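Local structure of UDP-N-Acetylenolpyruvylglucosamine Reductase (Thermus caldophilus, 2GQU) at residues A[199-204]-A[260-265]; A[211-216]-A[256-261]. The protein catalyses the reduction of UDP-N-acetylenolpyruvoylglucosamine to UDP-N-acetylmuramate, a step of bacterial cell wall formation, with a bound FAD and probably NADPH as reductant. One frame throughout, in Å; residues are numbered along the deposited sequence.

Interaction 1: A[199-204]-A[260-265]. With EPU (uridine-diphosphate-2(N-acetylglucosaminyl) butyric acid), chain C.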
ATOM      1  N   CYS A 199      -7.685  -4.354   4.472  1.00 19.36           N
ATOM      2  CA  CYS A 199      -8.812  -3.823   5.231  1.00 18.63           C
ATOM      3  C   CYS A 199      -9.471  -2.666   4.503  1.00 18.16           C
ATOM      4  O   CYS A 199      -8.814  -1.676   4.200  1.00 17.98           O
ATOM      5  CB  CYS A 199      -8.366  -3.361   6.612  1.00 18.98           C
ATOM      6  SG  CYS A 199      -8.178  -4.721   7.744  1.00 21.01           S
ATOM      7  N   ALA A 200     -10.765  -2.796   4.217  1.00 16.96           N
ATOM      8  CA  ALA A 200     -11.495  -1.729   3.533  1.00 16.55           C
ATOM      9  C   ALA A 200     -11.703  -0.493   4.405  1.00 16.54           C
ATOM     10  O   ALA A 200     -11.627   0.630   3.910  1.00 16.71           O
ATOM     11  CB  ALA A 200     -12.843  -2.248   3.022  1.00 16.05           C
ATOM     12  N   PHE A 201     -11.981  -0.713   5.687  1.00 16.81           N
ATOM     13  CA  PHE A 201     -12.305   0.365   6.610  1.00 17.55           C
ATOM     14  C   PHE A 201     -11.201   0.567   7.638  1.00 18.54           C
ATOM     15  O   PHE A 201     -10.585  -0.387   8.100  1.00 19.16           O
ATOM     16  CB  PHE A 201     -13.655   0.112   7.301  1.00 16.74           C
ATOM     17  CG  PHE A 201     -14.809  -0.051   6.336  1.00 16.62           C
ATOM     18  CD1 PHE A 201     -15.274  -1.316   5.979  1.00 15.58           C
ATOM     19  CD2 PHE A 201     -15.432   1.068   5.788  1.00 16.04           C
ATOM     20  CE1 PHE A 201     -16.326  -1.453   5.070  1.00 14.70           C
ATOM     21  CE2 PHE A 201     -16.475   0.936   4.888  1.00 15.49           C
ATOM     22  CZ  PHE A 201     -16.931  -0.317   4.533  1.00 15.39           C
ATOM     23  N   LYS A 202     -10.955   1.817   8.004  1.00 19.86           N
ATOM     24  CA  LYS A 202     -10.054   2.068   9.124  1.00 21.67           C
ATOM     25  C   LYS A 202     -10.722   1.650  10.436  1.00 21.57           C
ATOM     26  O   LYS A 202     -11.937   1.695  10.548  1.00 21.35           O
ATOM     27  CB  LYS A 202      -9.635   3.530   9.179  1.00 22.23           C
ATOM     28  CG  LYS A 202     -10.722   4.533   8.871  1.00 23.50           C
ATOM     29  CD  LYS A 202     -10.219   5.981   9.016  1.00 24.09           C
ATOM     30  CE  LYS A 202      -8.889   6.236   8.317  1.00 26.54           C
ATOM     31  NZ  LYS A 202      -9.035   6.361   6.837  1.00 28.89           N
ATOM     32  N   ASN A 203      -9.927   1.238  11.425  1.00 22.36           N
ATOM     33  CA  ASN A 203     -10.483   0.902  12.739  1.00 22.76           C
ATOM     34  C   ASN A 203     -10.805   2.173  13.493  1.00 24.12           C
ATOM     35  O   ASN A 203      -9.947   3.061  13.564  1.00 23.27           O
ATOM     36  CB  ASN A 203      -9.474   0.128  13.592  1.00 22.96           C
ATOM     37  CG  ASN A 203      -9.306  -1.302  13.170  1.00 22.01           C
ATOM     38  OD1 ASN A 203     -10.200  -1.909  12.558  1.00 21.49           O
ATOM     39  ND2 ASN A 203      -8.158  -1.881  13.527  1.00 22.12           N
ATOM     40  N   PRO A 204     -12.021   2.275  14.070  1.00 24.94           N
ATOM     41  CA  PRO A 204     -12.210   3.331  15.073  1.00 26.35           C
ATOM     42  C   PRO A 204     -11.215   3.098  16.219  1.00 27.70           C
ATOM     43  O   PRO A 204     -10.894   1.948  16.513  1.00 27.31           O
ATOM     44  CB  PRO A 204     -13.651   3.120  15.551  1.00 26.30           C
ATOM     45  CG  PRO A 204     -14.321   2.279  14.491  1.00 25.73           C
ATOM     46  CD  PRO A 204     -13.238   1.465  13.854  1.00 25.50           C
ATOM     47  N   LEU A 260     -18.467   3.714   9.636  1.00 19.61           N
ATOM     48  CA  LEU A 260     -17.072   3.414   9.350  1.00 19.31           C
ATOM     49  C   LEU A 260     -16.584   4.237   8.171  1.00 19.00           C
ATOM     50  O   LEU A 260     -17.343   4.482   7.229  1.00 18.86           O
ATOM     51  CB  LEU A 260     -16.907   1.920   9.047  1.00 19.09           C
ATOM     52  CG  LEU A 260     -17.097   0.954  10.221  1.00 19.74           C
ATOM     53  CD1 LEU A 260     -17.111  -0.490   9.728  1.00 19.89           C
ATOM     54  CD2 LEU A 260     -16.026   1.146  11.312  1.00 20.84           C
ATOM     55  N   GLU A 261     -15.311   4.642   8.220  1.00 19.18           N
ATOM     56  CA  GLU A 261     -14.681   5.369   7.114  1.00 19.05           C
ATOM     57  C   GLU A 261     -13.729   4.434   6.363  1.00 18.53           C
ATOM     58  O   GLU A 261     -13.079   3.577   6.973  1.00 18.20           O
ATOM     59  CB  GLU A 261     -13.907   6.594   7.633  1.00 19.39           C
ATOM     60  CG  GLU A 261     -14.761   7.731   8.252  1.00 23.24           C
ATOM     61  CD  GLU A 261     -15.741   8.382   7.264  1.00 27.52           C
ATOM     62  OE1 GLU A 261     -15.357   8.645   6.098  1.00 29.58           O
ATOM     63  OE2 GLU A 261     -16.905   8.636   7.659  1.00 31.72           O
ATOM     64  N   LEU A 262     -13.645   4.611   5.045  1.00 17.88           N
ATOM     65  CA  LEU A 262     -12.735   3.816   4.220  1.00 18.22           C
ATOM     66  C   LEU A 262     -11.262   4.015   4.569  1.00 18.32           C
ATOM     67  O   LEU A 262     -10.823   5.146   4.790  1.00 18.83           O
ATOM     68  CB  LEU A 262     -12.918   4.149   2.743  1.00 18.66           C
ATOM     69  CG  LEU A 262     -14.051   3.464   1.989  1.00 19.04           C
ATOM     70  CD1 LEU A 262     -14.013   3.875   0.518  1.00 19.65           C
ATOM     71  CD2 LEU A 262     -13.947   1.953   2.122  1.00 19.26           C
ATOM     72  N   GLU A 263     -10.504   2.921   4.596  1.00 17.98           N
ATOM     73  CA  GLU A 263      -9.037   3.005   4.583  1.00 17.54           C
ATOM     74  C   GLU A 263      -8.528   3.115   3.142  1.00 16.93           C
ATOM     75  O   GLU A 263      -7.554   3.820   2.881  1.00 15.68           O
ATOM     76  CB  GLU A 263      -8.359   1.824   5.306  1.00 17.91           C
ATOM     77  CG  GLU A 263      -6.817   1.766   5.131  1.00 18.33           C
ATOM     78  CD  GLU A 263      -6.144   0.685   5.976  1.00 18.49           C
ATOM     79  OE1 GLU A 263      -5.285  -0.061   5.449  1.00 20.54           O
ATOM     80  OE2 GLU A 263      -6.450   0.603   7.179  1.00 19.45           O
ATOM     81  N   TRP A 264      -9.199   2.423   2.218  1.00 16.52           N
ATOM     82  CA  TRP A 264      -8.851   2.496   0.808  1.00 16.12           C
ATOM     83  C   TRP A 264      -8.858   3.924   0.298  1.00 16.45           C
ATOM     84  O   TRP A 264      -9.703   4.733   0.701  1.00 16.32           O
ATOM     85  CB  TRP A 264      -9.873   1.773  -0.038  1.00 16.29           C
ATOM     86  CG  TRP A 264      -9.958   0.319   0.146  1.00 16.32           C
ATOM     87  CD1 TRP A 264      -9.005  -0.534   0.630  1.00 17.48           C
ATOM     88  CD2 TRP A 264     -11.068  -0.477  -0.231  1.00 16.37           C
ATOM     89  NE1 TRP A 264      -9.480  -1.833   0.594  1.00 17.91           N
ATOM     90  CE2 TRP A 264     -10.747  -1.815   0.065  1.00 16.65           C
ATOM     91  CE3 TRP A 264     -12.318  -0.179  -0.785  1.00 16.97           C
ATOM     92  CZ2 TRP A 264     -11.631  -2.861  -0.184  1.00 18.44           C
ATOM     93  CZ3 TRP A 264     -13.193  -1.210  -1.020  1.00 17.11           C
ATOM     94  CH2 TRP A 264     -12.848  -2.536  -0.716  1.00 16.99           C
ATOM     95  N   GLU A 265      -7.928   4.199  -0.602  1.00 16.82           N
ATOM     96  CA  GLU A 265      -7.936   5.401  -1.442  1.00 18.24           C
ATOM     97  C   GLU A 265      -8.773   5.074  -2.672  1.00 17.74           C
ATOM     98  O   GLU A 265      -8.594   4.014  -3.296  1.00 17.30           O
ATOM     99  CB  GLU A 265      -6.515   5.730  -1.896  1.00 19.64           C
ATOM    100  CG  GLU A 265      -5.814   6.884  -1.161  1.00 25.90           C
ATOM    101  CD  GLU A 265      -5.666   8.138  -2.021  1.00 29.39           C
ATOM    102  OE1 GLU A 265      -5.127   8.062  -3.149  1.00 32.91           O
ATOM    103  OE2 GLU A 265      -6.078   9.221  -1.562  1.00 33.65           O
TER
HETATM  104  N1U EPU C 601     -12.005 -10.836  14.300  1.00 29.05           N
HETATM  105  C2U EPU C 601     -13.382 -11.162  14.344  1.00 28.18           C
HETATM  106  N3U EPU C 601     -14.125 -11.112  13.235  1.00 27.53           N
HETATM  107  C4U EPU C 601     -13.630 -10.666  12.068  1.00 27.49           C
HETATM  108  C5U EPU C 601     -12.310 -10.250  11.959  1.00 27.20           C
HETATM  109  C6U EPU C 601     -11.505 -10.280  13.088  1.00 28.30           C
HETATM  110  O2U EPU C 601     -13.883 -11.605  15.397  1.00 28.03           O
HETATM  111  O4U EPU C 601     -14.367 -10.634  11.065  1.00 26.43           O
HETATM  112  C1D EPU C 601     -11.326 -10.469  15.546  1.00 30.25           C
HETATM  113  C2D EPU C 601     -10.037 -11.276  15.498  1.00 31.14           C
HETATM  114  O2D EPU C 601     -10.249 -12.631  15.920  1.00 33.10           O
HETATM  115  C3D EPU C 601      -9.119 -10.513  16.419  1.00 31.10           C
HETATM  116  C4D EPU C 601      -9.685  -9.095  16.442  1.00 29.79           C
HETATM  117  O4D EPU C 601     -10.944  -9.111  15.757  1.00 29.77           O
HETATM  118  O3D EPU C 601      -9.199 -11.108  17.718  1.00 31.19           O
HETATM  119  C5D EPU C 601      -8.743  -8.137  15.723  1.00 28.82           C
HETATM  120  O5D EPU C 601      -8.566  -8.632  14.396  1.00 27.73           O
HETATM  121  PA  EPU C 601      -7.138  -8.515  13.662  1.00 27.78           P
HETATM  122  O1A EPU C 601      -6.073  -9.100  14.557  1.00 28.75           O
HETATM  123  O2A EPU C 601      -7.262  -9.012  12.241  1.00 27.53           O
HETATM  124  O3A EPU C 601      -6.892  -6.916  13.622  1.00 26.86           O
HETATM  125  PB  EPU C 601      -7.770  -5.784  12.863  1.00 24.61           P
HETATM  126  O1B EPU C 601      -7.912  -4.627  13.826  1.00 24.80           O
HETATM  127  O2B EPU C 601      -9.006  -6.367  12.206  1.00 25.87           O
HETATM  128  C1  EPU C 601      -5.614  -4.574  12.014  1.00 25.16           C
HETATM  129  C2  EPU C 601      -5.161  -3.807  10.781  1.00 26.55           C
HETATM  130  C3  EPU C 601      -4.621  -4.772   9.743  1.00 24.12           C
HETATM  131  C4  EPU C 601      -3.401  -5.469  10.345  1.00 23.60           C
HETATM  132  C5  EPU C 601      -3.801  -6.219  11.624  1.00 23.04           C
HETATM  133  C6  EPU C 601      -2.581  -6.744  12.380  1.00 23.75           C
HETATM  134  C7  EPU C 601      -6.140  -1.630  10.758  1.00 34.34           C
HETATM  135  C8  EPU C 601      -7.167  -0.691  10.238  1.00 36.10           C
HETATM  136  N2  EPU C 601      -6.196  -2.895  10.306  1.00 29.97           N
HETATM  137  O1  EPU C 601      -6.753  -5.367  11.688  1.00 24.34           O
HETATM  138  O3  EPU C 601      -4.221  -3.979   8.645  1.00 22.64           O
HETATM  139  O4  EPU C 601      -2.815  -6.372   9.406  1.00 23.49           O
HETATM  140  O5  EPU C 601      -4.531  -5.368  12.518  1.00 24.86           O
HETATM  141  O6  EPU C 601      -2.024  -5.684  13.182  1.00 22.53           O
HETATM  142  O7  EPU C 601      -5.297  -1.243  11.552  1.00 36.75           O
HETATM  143  C1E EPU C 601      -4.865  -3.253   6.441  1.00 20.76           C
HETATM  144  O1E EPU C 601      -5.211  -3.424   5.258  1.00 20.71           O
HETATM  145  O2E EPU C 601      -4.635  -2.127   6.944  1.00 20.85           O
HETATM  146  C2E EPU C 601      -4.665  -4.377   7.330  1.00 22.41           C
HETATM  147  C3E EPU C 601      -4.837  -5.647   6.965  1.00 21.73           C
HETATM  148  O   HOH W   1      -8.428  -1.517   9.039  1.00 37.75           O
HETATM  149  O   HOH W   2     -13.899   3.908  10.551  1.00 22.77           O

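Interaction 2: A[211-216]-A[256-261]. With EPU (uridine-diphosphate-2(N-acetylglucosaminyl) butyric acid), chain C.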
ATOM      1  N   ARG A 211     -14.298  -6.871  13.501  1.00 21.57           N
ATOM      2  CA  ARG A 211     -15.112  -7.448  14.570  1.00 22.85           C
ATOM      3  C   ARG A 211     -16.523  -6.839  14.597  1.00 21.47           C
ATOM      4  O   ARG A 211     -17.512  -7.551  14.757  1.00 21.83           O
ATOM      5  CB  ARG A 211     -14.421  -7.283  15.934  1.00 23.34           C
ATOM      6  CG  ARG A 211     -14.935  -8.250  16.997  1.00 25.08           C
ATOM      7  CD  ARG A 211     -14.293  -8.016  18.390  1.00 26.54           C
ATOM      8  NE  ARG A 211     -12.839  -7.855  18.348  1.00 33.34           N
ATOM      9  CZ  ARG A 211     -12.175  -6.776  18.773  1.00 40.45           C
ATOM     10  NH1 ARG A 211     -12.823  -5.742  19.296  1.00 39.47           N
ATOM     11  NH2 ARG A 211     -10.851  -6.733  18.684  1.00 38.50           N
ATOM     12  N   LEU A 212     -16.614  -5.523  14.405  1.00 20.27           N
ATOM     13  CA  LEU A 212     -17.904  -4.845  14.321  1.00 19.35           C
ATOM     14  C   LEU A 212     -18.750  -5.339  13.137  1.00 18.70           C
ATOM     15  O   LEU A 212     -19.949  -5.558  13.278  1.00 19.57           O
ATOM     16  CB  LEU A 212     -17.719  -3.331  14.205  1.00 19.67           C
ATOM     17  CG  LEU A 212     -17.061  -2.639  15.400  1.00 20.36           C
ATOM     18  CD1 LEU A 212     -16.993  -1.147  15.109  1.00 21.77           C
ATOM     19  CD2 LEU A 212     -17.836  -2.926  16.678  1.00 22.94           C
ATOM     20  N   ILE A 213     -18.125  -5.489  11.973  1.00 17.42           N
ATOM     21  CA  ILE A 213     -18.817  -6.010  10.780  1.00 16.66           C
ATOM     22  C   ILE A 213     -19.302  -7.448  11.038  1.00 17.36           C
ATOM     23  O   ILE A 213     -20.440  -7.799  10.703  1.00 17.62           O
ATOM     24  CB  ILE A 213     -17.902  -5.917   9.539  1.00 16.53           C
ATOM     25  CG1 ILE A 213     -17.651  -4.452   9.184  1.00 15.23           C
ATOM     26  CG2 ILE A 213     -18.492  -6.619   8.331  1.00 16.76           C
ATOM     27  CD1 ILE A 213     -16.487  -4.268   8.244  1.00 15.20           C
ATOM     28  N   ASP A 214     -18.427  -8.245  11.639  1.00 18.49           N
ATOM     29  CA  ASP A 214     -18.723  -9.635  12.011  1.00 19.84           C
ATOM     30  C   ASP A 214     -19.961  -9.683  12.896  1.00 20.75           C
ATOM     31  O   ASP A 214     -20.885 -10.459  12.624  1.00 20.86           O
ATOM     32  CB  ASP A 214     -17.507 -10.239  12.748  1.00 20.45           C
ATOM     33  CG  ASP A 214     -17.570 -11.772  12.877  1.00 22.11           C
ATOM     34  OD1 ASP A 214     -16.516 -12.378  13.189  1.00 23.72           O
ATOM     35  OD2 ASP A 214     -18.646 -12.371  12.658  1.00 25.19           O
ATOM     36  N   GLU A 215     -19.983  -8.857  13.948  1.00 22.13           N
ATOM     37  CA  GLU A 215     -21.084  -8.881  14.921  1.00 23.03           C
ATOM     38  C   GLU A 215     -22.416  -8.466  14.308  1.00 22.60           C
ATOM     39  O   GLU A 215     -23.465  -8.894  14.774  1.00 22.52           O
ATOM     40  CB  GLU A 215     -20.791  -8.016  16.158  1.00 24.25           C
ATOM     41  CG  GLU A 215     -21.840  -8.180  17.288  1.00 28.20           C
ATOM     42  CD  GLU A 215     -23.038  -7.230  17.159  1.00 32.48           C
ATOM     43  OE1 GLU A 215     -24.200  -7.713  17.152  1.00 34.50           O
ATOM     44  OE2 GLU A 215     -22.819  -5.999  17.071  1.00 36.27           O
ATOM     45  N   ARG A 216     -22.365  -7.614  13.283  1.00 21.57           N
ATOM     46  CA  ARG A 216     -23.566  -7.145  12.606  1.00 20.79           C
ATOM     47  C   ARG A 216     -24.031  -8.153  11.556  1.00 20.64           C
ATOM     48  O   ARG A 216     -25.021  -7.910  10.865  1.00 21.22           O
ATOM     49  CB  ARG A 216     -23.340  -5.765  11.966  1.00 20.72           C
ATOM     50  CG  ARG A 216     -23.075  -4.635  12.956  1.00 20.82           C
ATOM     51  CD  ARG A 216     -24.108  -4.592  14.095  1.00 21.95           C
ATOM     52  NE  ARG A 216     -23.832  -3.446  14.957  1.00 22.75           N
ATOM     53  CZ  ARG A 216     -24.159  -2.193  14.662  1.00 22.21           C
ATOM     54  NH1 ARG A 216     -24.791  -1.905  13.529  1.00 21.74           N
ATOM     55  NH2 ARG A 216     -23.832  -1.218  15.494  1.00 23.18           N
ATOM     56  N   GLU A 256     -24.341   1.840   5.849  1.00 16.07           N
ATOM     57  CA  GLU A 256     -25.729   2.005   6.308  1.00 17.66           C
ATOM     58  C   GLU A 256     -25.889   1.460   7.730  1.00 16.84           C
ATOM     59  O   GLU A 256     -26.740   1.944   8.488  1.00 17.07           O
ATOM     60  CB  GLU A 256     -26.699   1.326   5.335  1.00 17.84           C
ATOM     61  CG  GLU A 256     -28.181   1.500   5.622  1.00 21.22           C
ATOM     62  CD  GLU A 256     -29.037   1.019   4.462  1.00 22.24           C
ATOM     63  OE1 GLU A 256     -28.798   1.463   3.313  1.00 26.44           O
ATOM     64  OE2 GLU A 256     -29.964   0.217   4.708  1.00 27.78           O
ATOM     65  N   GLU A 257     -25.072   0.468   8.093  1.00 15.90           N
ATOM     66  CA  GLU A 257     -25.201  -0.208   9.391  1.00 15.77           C
ATOM     67  C   GLU A 257     -24.222   0.285  10.455  1.00 16.47           C
ATOM     68  O   GLU A 257     -24.519   0.199  11.660  1.00 17.32           O
ATOM     69  CB  GLU A 257     -25.018  -1.723   9.224  1.00 15.28           C
ATOM     70  CG  GLU A 257     -26.008  -2.356   8.253  1.00 13.94           C
ATOM     71  CD  GLU A 257     -27.434  -2.156   8.715  1.00 13.41           C
ATOM     72  OE1 GLU A 257     -27.743  -2.558   9.850  1.00 14.42           O
ATOM     73  OE2 GLU A 257     -28.241  -1.630   7.944  1.00 14.53           O
ATOM     74  N   LEU A 258     -23.052   0.758  10.011  1.00 17.14           N
ATOM     75  CA  LEU A 258     -21.923   1.109  10.885  1.00 17.59           C
ATOM     76  C   LEU A 258     -21.240   2.387  10.374  1.00 18.56           C
ATOM     77  O   LEU A 258     -20.955   2.499   9.188  1.00 18.69           O
ATOM     78  CB  LEU A 258     -20.885  -0.025  10.921  1.00 18.08           C
ATOM     79  CG  LEU A 258     -21.207  -1.344  11.631  1.00 18.10           C
ATOM     80  CD1 LEU A 258     -20.251  -2.442  11.171  1.00 18.76           C
ATOM     81  CD2 LEU A 258     -21.172  -1.195  13.143  1.00 18.27           C
ATOM     82  N   PRO A 259     -21.023   3.368  11.265  1.00 19.46           N
ATOM     83  CA  PRO A 259     -20.327   4.611  10.896  1.00 19.88           C
ATOM     84  C   PRO A 259     -18.823   4.391  10.724  1.00 20.47           C
ATOM     85  O   PRO A 259     -18.006   4.818  11.554  1.00 22.03           O
ATOM     86  CB  PRO A 259     -20.652   5.552  12.058  1.00 20.12           C
ATOM     87  CG  PRO A 259     -20.901   4.652  13.216  1.00 20.25           C
ATOM     88  CD  PRO A 259     -21.460   3.366  12.674  1.00 19.86           C
ATOM     89  N   LEU A 260     -18.467   3.714   9.636  1.00 19.61           N
ATOM     90  CA  LEU A 260     -17.072   3.414   9.350  1.00 19.31           C
ATOM     91  C   LEU A 260     -16.584   4.237   8.171  1.00 19.00           C
ATOM     92  O   LEU A 260     -17.343   4.482   7.229  1.00 18.86           O
ATOM     93  CB  LEU A 260     -16.907   1.920   9.047  1.00 19.09           C
ATOM     94  CG  LEU A 260     -17.097   0.954  10.221  1.00 19.74           C
ATOM     95  CD1 LEU A 260     -17.111  -0.490   9.728  1.00 19.89           C
ATOM     96  CD2 LEU A 260     -16.026   1.146  11.312  1.00 20.84           C
ATOM     97  N   GLU A 261     -15.311   4.642   8.220  1.00 19.18           N
ATOM     98  CA  GLU A 261     -14.681   5.369   7.114  1.00 19.05           C
ATOM     99  C   GLU A 261     -13.729   4.434   6.363  1.00 18.53           C
ATOM    100  O   GLU A 261     -13.079   3.577   6.973  1.00 18.20           O
ATOM    101  CB  GLU A 261     -13.907   6.594   7.633  1.00 19.39           C
ATOM    102  CG  GLU A 261     -14.761   7.731   8.252  1.00 23.24           C
ATOM    103  CD  GLU A 261     -15.741   8.382   7.264  1.00 27.52           C
ATOM    104  OE1 GLU A 261     -15.357   8.645   6.098  1.00 29.58           O
ATOM    105  OE2 GLU A 261     -16.905   8.636   7.659  1.00 31.72           O
TER
HETATM  106  N1U EPU C 601     -12.005 -10.836  14.300  1.00 29.05           N
HETATM  107  C2U EPU C 601     -13.382 -11.162  14.344  1.00 28.18           C
HETATM  108  N3U EPU C 601     -14.125 -11.112  13.235  1.00 27.53           N
HETATM  109  C4U EPU C 601     -13.630 -10.666  12.068  1.00 27.49           C
HETATM  110  C5U EPU C 601     -12.310 -10.250  11.959  1.00 27.20           C
HETATM  111  C6U EPU C 601     -11.505 -10.280  13.088  1.00 28.30           C
HETATM  112  O2U EPU C 601     -13.883 -11.605  15.397  1.00 28.03           O
HETATM  113  O4U EPU C 601     -14.367 -10.634  11.065  1.00 26.43           O
HETATM  114  C1D EPU C 601     -11.326 -10.469  15.546  1.00 30.25           C
HETATM  115  C2D EPU C 601     -10.037 -11.276  15.498  1.00 31.14           C
HETATM  116  O2D EPU C 601     -10.249 -12.631  15.920  1.00 33.10           O
HETATM  117  C3D EPU C 601      -9.119 -10.513  16.419  1.00 31.10           C
HETATM  118  C4D EPU C 601      -9.685  -9.095  16.442  1.00 29.79           C
HETATM  119  O4D EPU C 601     -10.944  -9.111  15.757  1.00 29.77           O
HETATM  120  O3D EPU C 601      -9.199 -11.108  17.718  1.00 31.19           O
HETATM  121  C5D EPU C 601      -8.743  -8.137  15.723  1.00 28.82           C
HETATM  122  O5D EPU C 601      -8.566  -8.632  14.396  1.00 27.73           O
HETATM  123  PA  EPU C 601      -7.138  -8.515  13.662  1.00 27.78           P
HETATM  124  O1A EPU C 601      -6.073  -9.100  14.557  1.00 28.75           O
HETATM  125  O2A EPU C 601      -7.262  -9.012  12.241  1.00 27.53           O
HETATM  126  O3A EPU C 601      -6.892  -6.916  13.622  1.00 26.86           O
HETATM  127  PB  EPU C 601      -7.770  -5.784  12.863  1.00 24.61           P
HETATM  128  O1B EPU C 601      -7.912  -4.627  13.826  1.00 24.80           O
HETATM  129  O2B EPU C 601      -9.006  -6.367  12.206  1.00 25.87           O
HETATM  130  C1  EPU C 601      -5.614  -4.574  12.014  1.00 25.16           C
HETATM  131  C2  EPU C 601      -5.161  -3.807  10.781  1.00 26.55           C
HETATM  132  C3  EPU C 601      -4.621  -4.772   9.743  1.00 24.12           C
HETATM  133  C4  EPU C 601      -3.401  -5.469  10.345  1.00 23.60           C
HETATM  134  C5  EPU C 601      -3.801  -6.219  11.624  1.00 23.04           C
HETATM  135  C6  EPU C 601      -2.581  -6.744  12.380  1.00 23.75           C
HETATM  136  C7  EPU C 601      -6.140  -1.630  10.758  1.00 34.34           C
HETATM  137  C8  EPU C 601      -7.167  -0.691  10.238  1.00 36.10           C
HETATM  138  N2  EPU C 601      -6.196  -2.895  10.306  1.00 29.97           N
HETATM  139  O1  EPU C 601      -6.753  -5.367  11.688  1.00 24.34           O
HETATM  140  O3  EPU C 601      -4.221  -3.979   8.645  1.00 22.64           O
HETATM  141  O4  EPU C 601      -2.815  -6.372   9.406  1.00 23.49           O
HETATM  142  O5  EPU C 601      -4.531  -5.368  12.518  1.00 24.86           O
HETATM  143  O6  EPU C 601      -2.024  -5.684  13.182  1.00 22.53           O
HETATM  144  O7  EPU C 601      -5.297  -1.243  11.552  1.00 36.75           O
HETATM  145  C1E EPU C 601      -4.865  -3.253   6.441  1.00 20.76           C
HETATM  146  O1E EPU C 601      -5.211  -3.424   5.258  1.00 20.71           O
HETATM  147  O2E EPU C 601      -4.635  -2.127   6.944  1.00 20.85           O
HETATM  148  C2E EPU C 601      -4.665  -4.377   7.330  1.00 22.41           C
HETATM  149  C3E EPU C 601      -4.837  -5.647   6.965  1.00 21.73           C
HETATM  150  O   HOH W   3     -26.518  -3.947  11.899  1.00 22.22           O

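Interaction 1: A[199-204]-A[260-265]
Backbone hydrogen bonds join Ala200–Lys202 to Glu261–Trp264 around a single beta bridge between Phe201 and Leu262. The carbonyl of Ala200 takes a short bond from Glu263 N (Glu263 N to Ala200 O, 2.6 Å) and a weak one from Trp264 N. Lys202 N donates to Glu261 O at 2.9 Å. The Lys202 chain folds back at chi3 and chi4 (48° and 76°), bringing its ammonium to the Leu262 carbonyl (Lys202 NZ to Leu262 O, 3.0 Å).

Apolar contacts fill in the same junction. Ala200 CB makes a CH-pi contact over one face of the Trp264 indole, 3.7 Å from the centroid of the six-membered ring, while Trp264 NE1 bonds to Ala197 O. Leu260 splits its branches: CD1 covers one face of the Phe201 ring and CD2 packs on Pro204.

On the ligand side, Cys199 N donates to EPU O1E at 2.8 Å and Asn203 ND2 to EPU O1B. Glu263 OE1 lies 2.6 Å from EPU O2E, and Glu263 OE2 is salt-bridged to Arg152. Together these groups form part of the MurB substrate site, where Cys199 is the probable proton donor.

Interaction 2: A[211-216]-A[256-261]
Leu258 sets one methyl over a face of the Arg216 guanidinium and the other against helix 209-215. Its CD2 sits over the centre of that face, 3.5 Å from Arg216 CZ. The Arg216 chain comes off the helix end with its bend at chi2 (-50°), which swings the flat group back across the leucine. At the guanidinium edge, NH1 gives a weak, bent bond to the backbone of the other segment (Arg216 NH1 to Glu257 O, 2.8 Å, angle at the hydrogen 129°). A water links the same NH1 to Glu257 OE1. On the NE side, Glu215 OE2 lies in the guanidinium plane and forms a salt bridge with Arg216 NE at 3.5 Å.

The contact thus ties the C-terminal end of helix 209-215 to the exit of helix 244-257 in the C-terminal domain of the MurB reductase. Pro259 centres an inverse gamma turn there, and the leucines flanking it both direct their CB atoms at helix 209-215.

Leu258 CD1 reaches Ile213 CG1 at 3.8 Å, the two side chains passing at a slant, and lies 4.1 Å from Leu212 CB. Ile213 CG1 also meets the second leucine, at 4.0 Å from Leu260 CD1. With an alanine in place of Leu258, the guanidinium of Arg216 would probably lose the apolar cover of that face and be freer to turn, and a gap would open beside Ile213.

Other side chains of the helix turn to EPU instead. Asp214 OD1 accepts a straight bond from the uracil (EPU N3U to Asp214 OD1, 2.7 Å), whereas Arg211 NE makes only a weak one to the ribose oxygen EPU O4D.

In the fold
Interactions 1 and 2 lie with their centres about 11 Å apart and share Leu260 and Glu261, where the chain leaving helix 244-257 passes from one contact into the other. They also touch through Phe201 CD1 and Ile213 CD1, 3.9 Å apart, so that Phe201, Ile213 and Leu260 form a continuous apolar joint. Both reach EPU, at different parts of it: Cys199 and Glu263 meet its carboxylate and Asn203 its diphosphate, while 211-216 meets its uridine. The side chain of Ile213 is about 8 Å from that of the probable proton donor Cys199. Glu263, in interaction 1, has its side chain about 4 Å from the FAD.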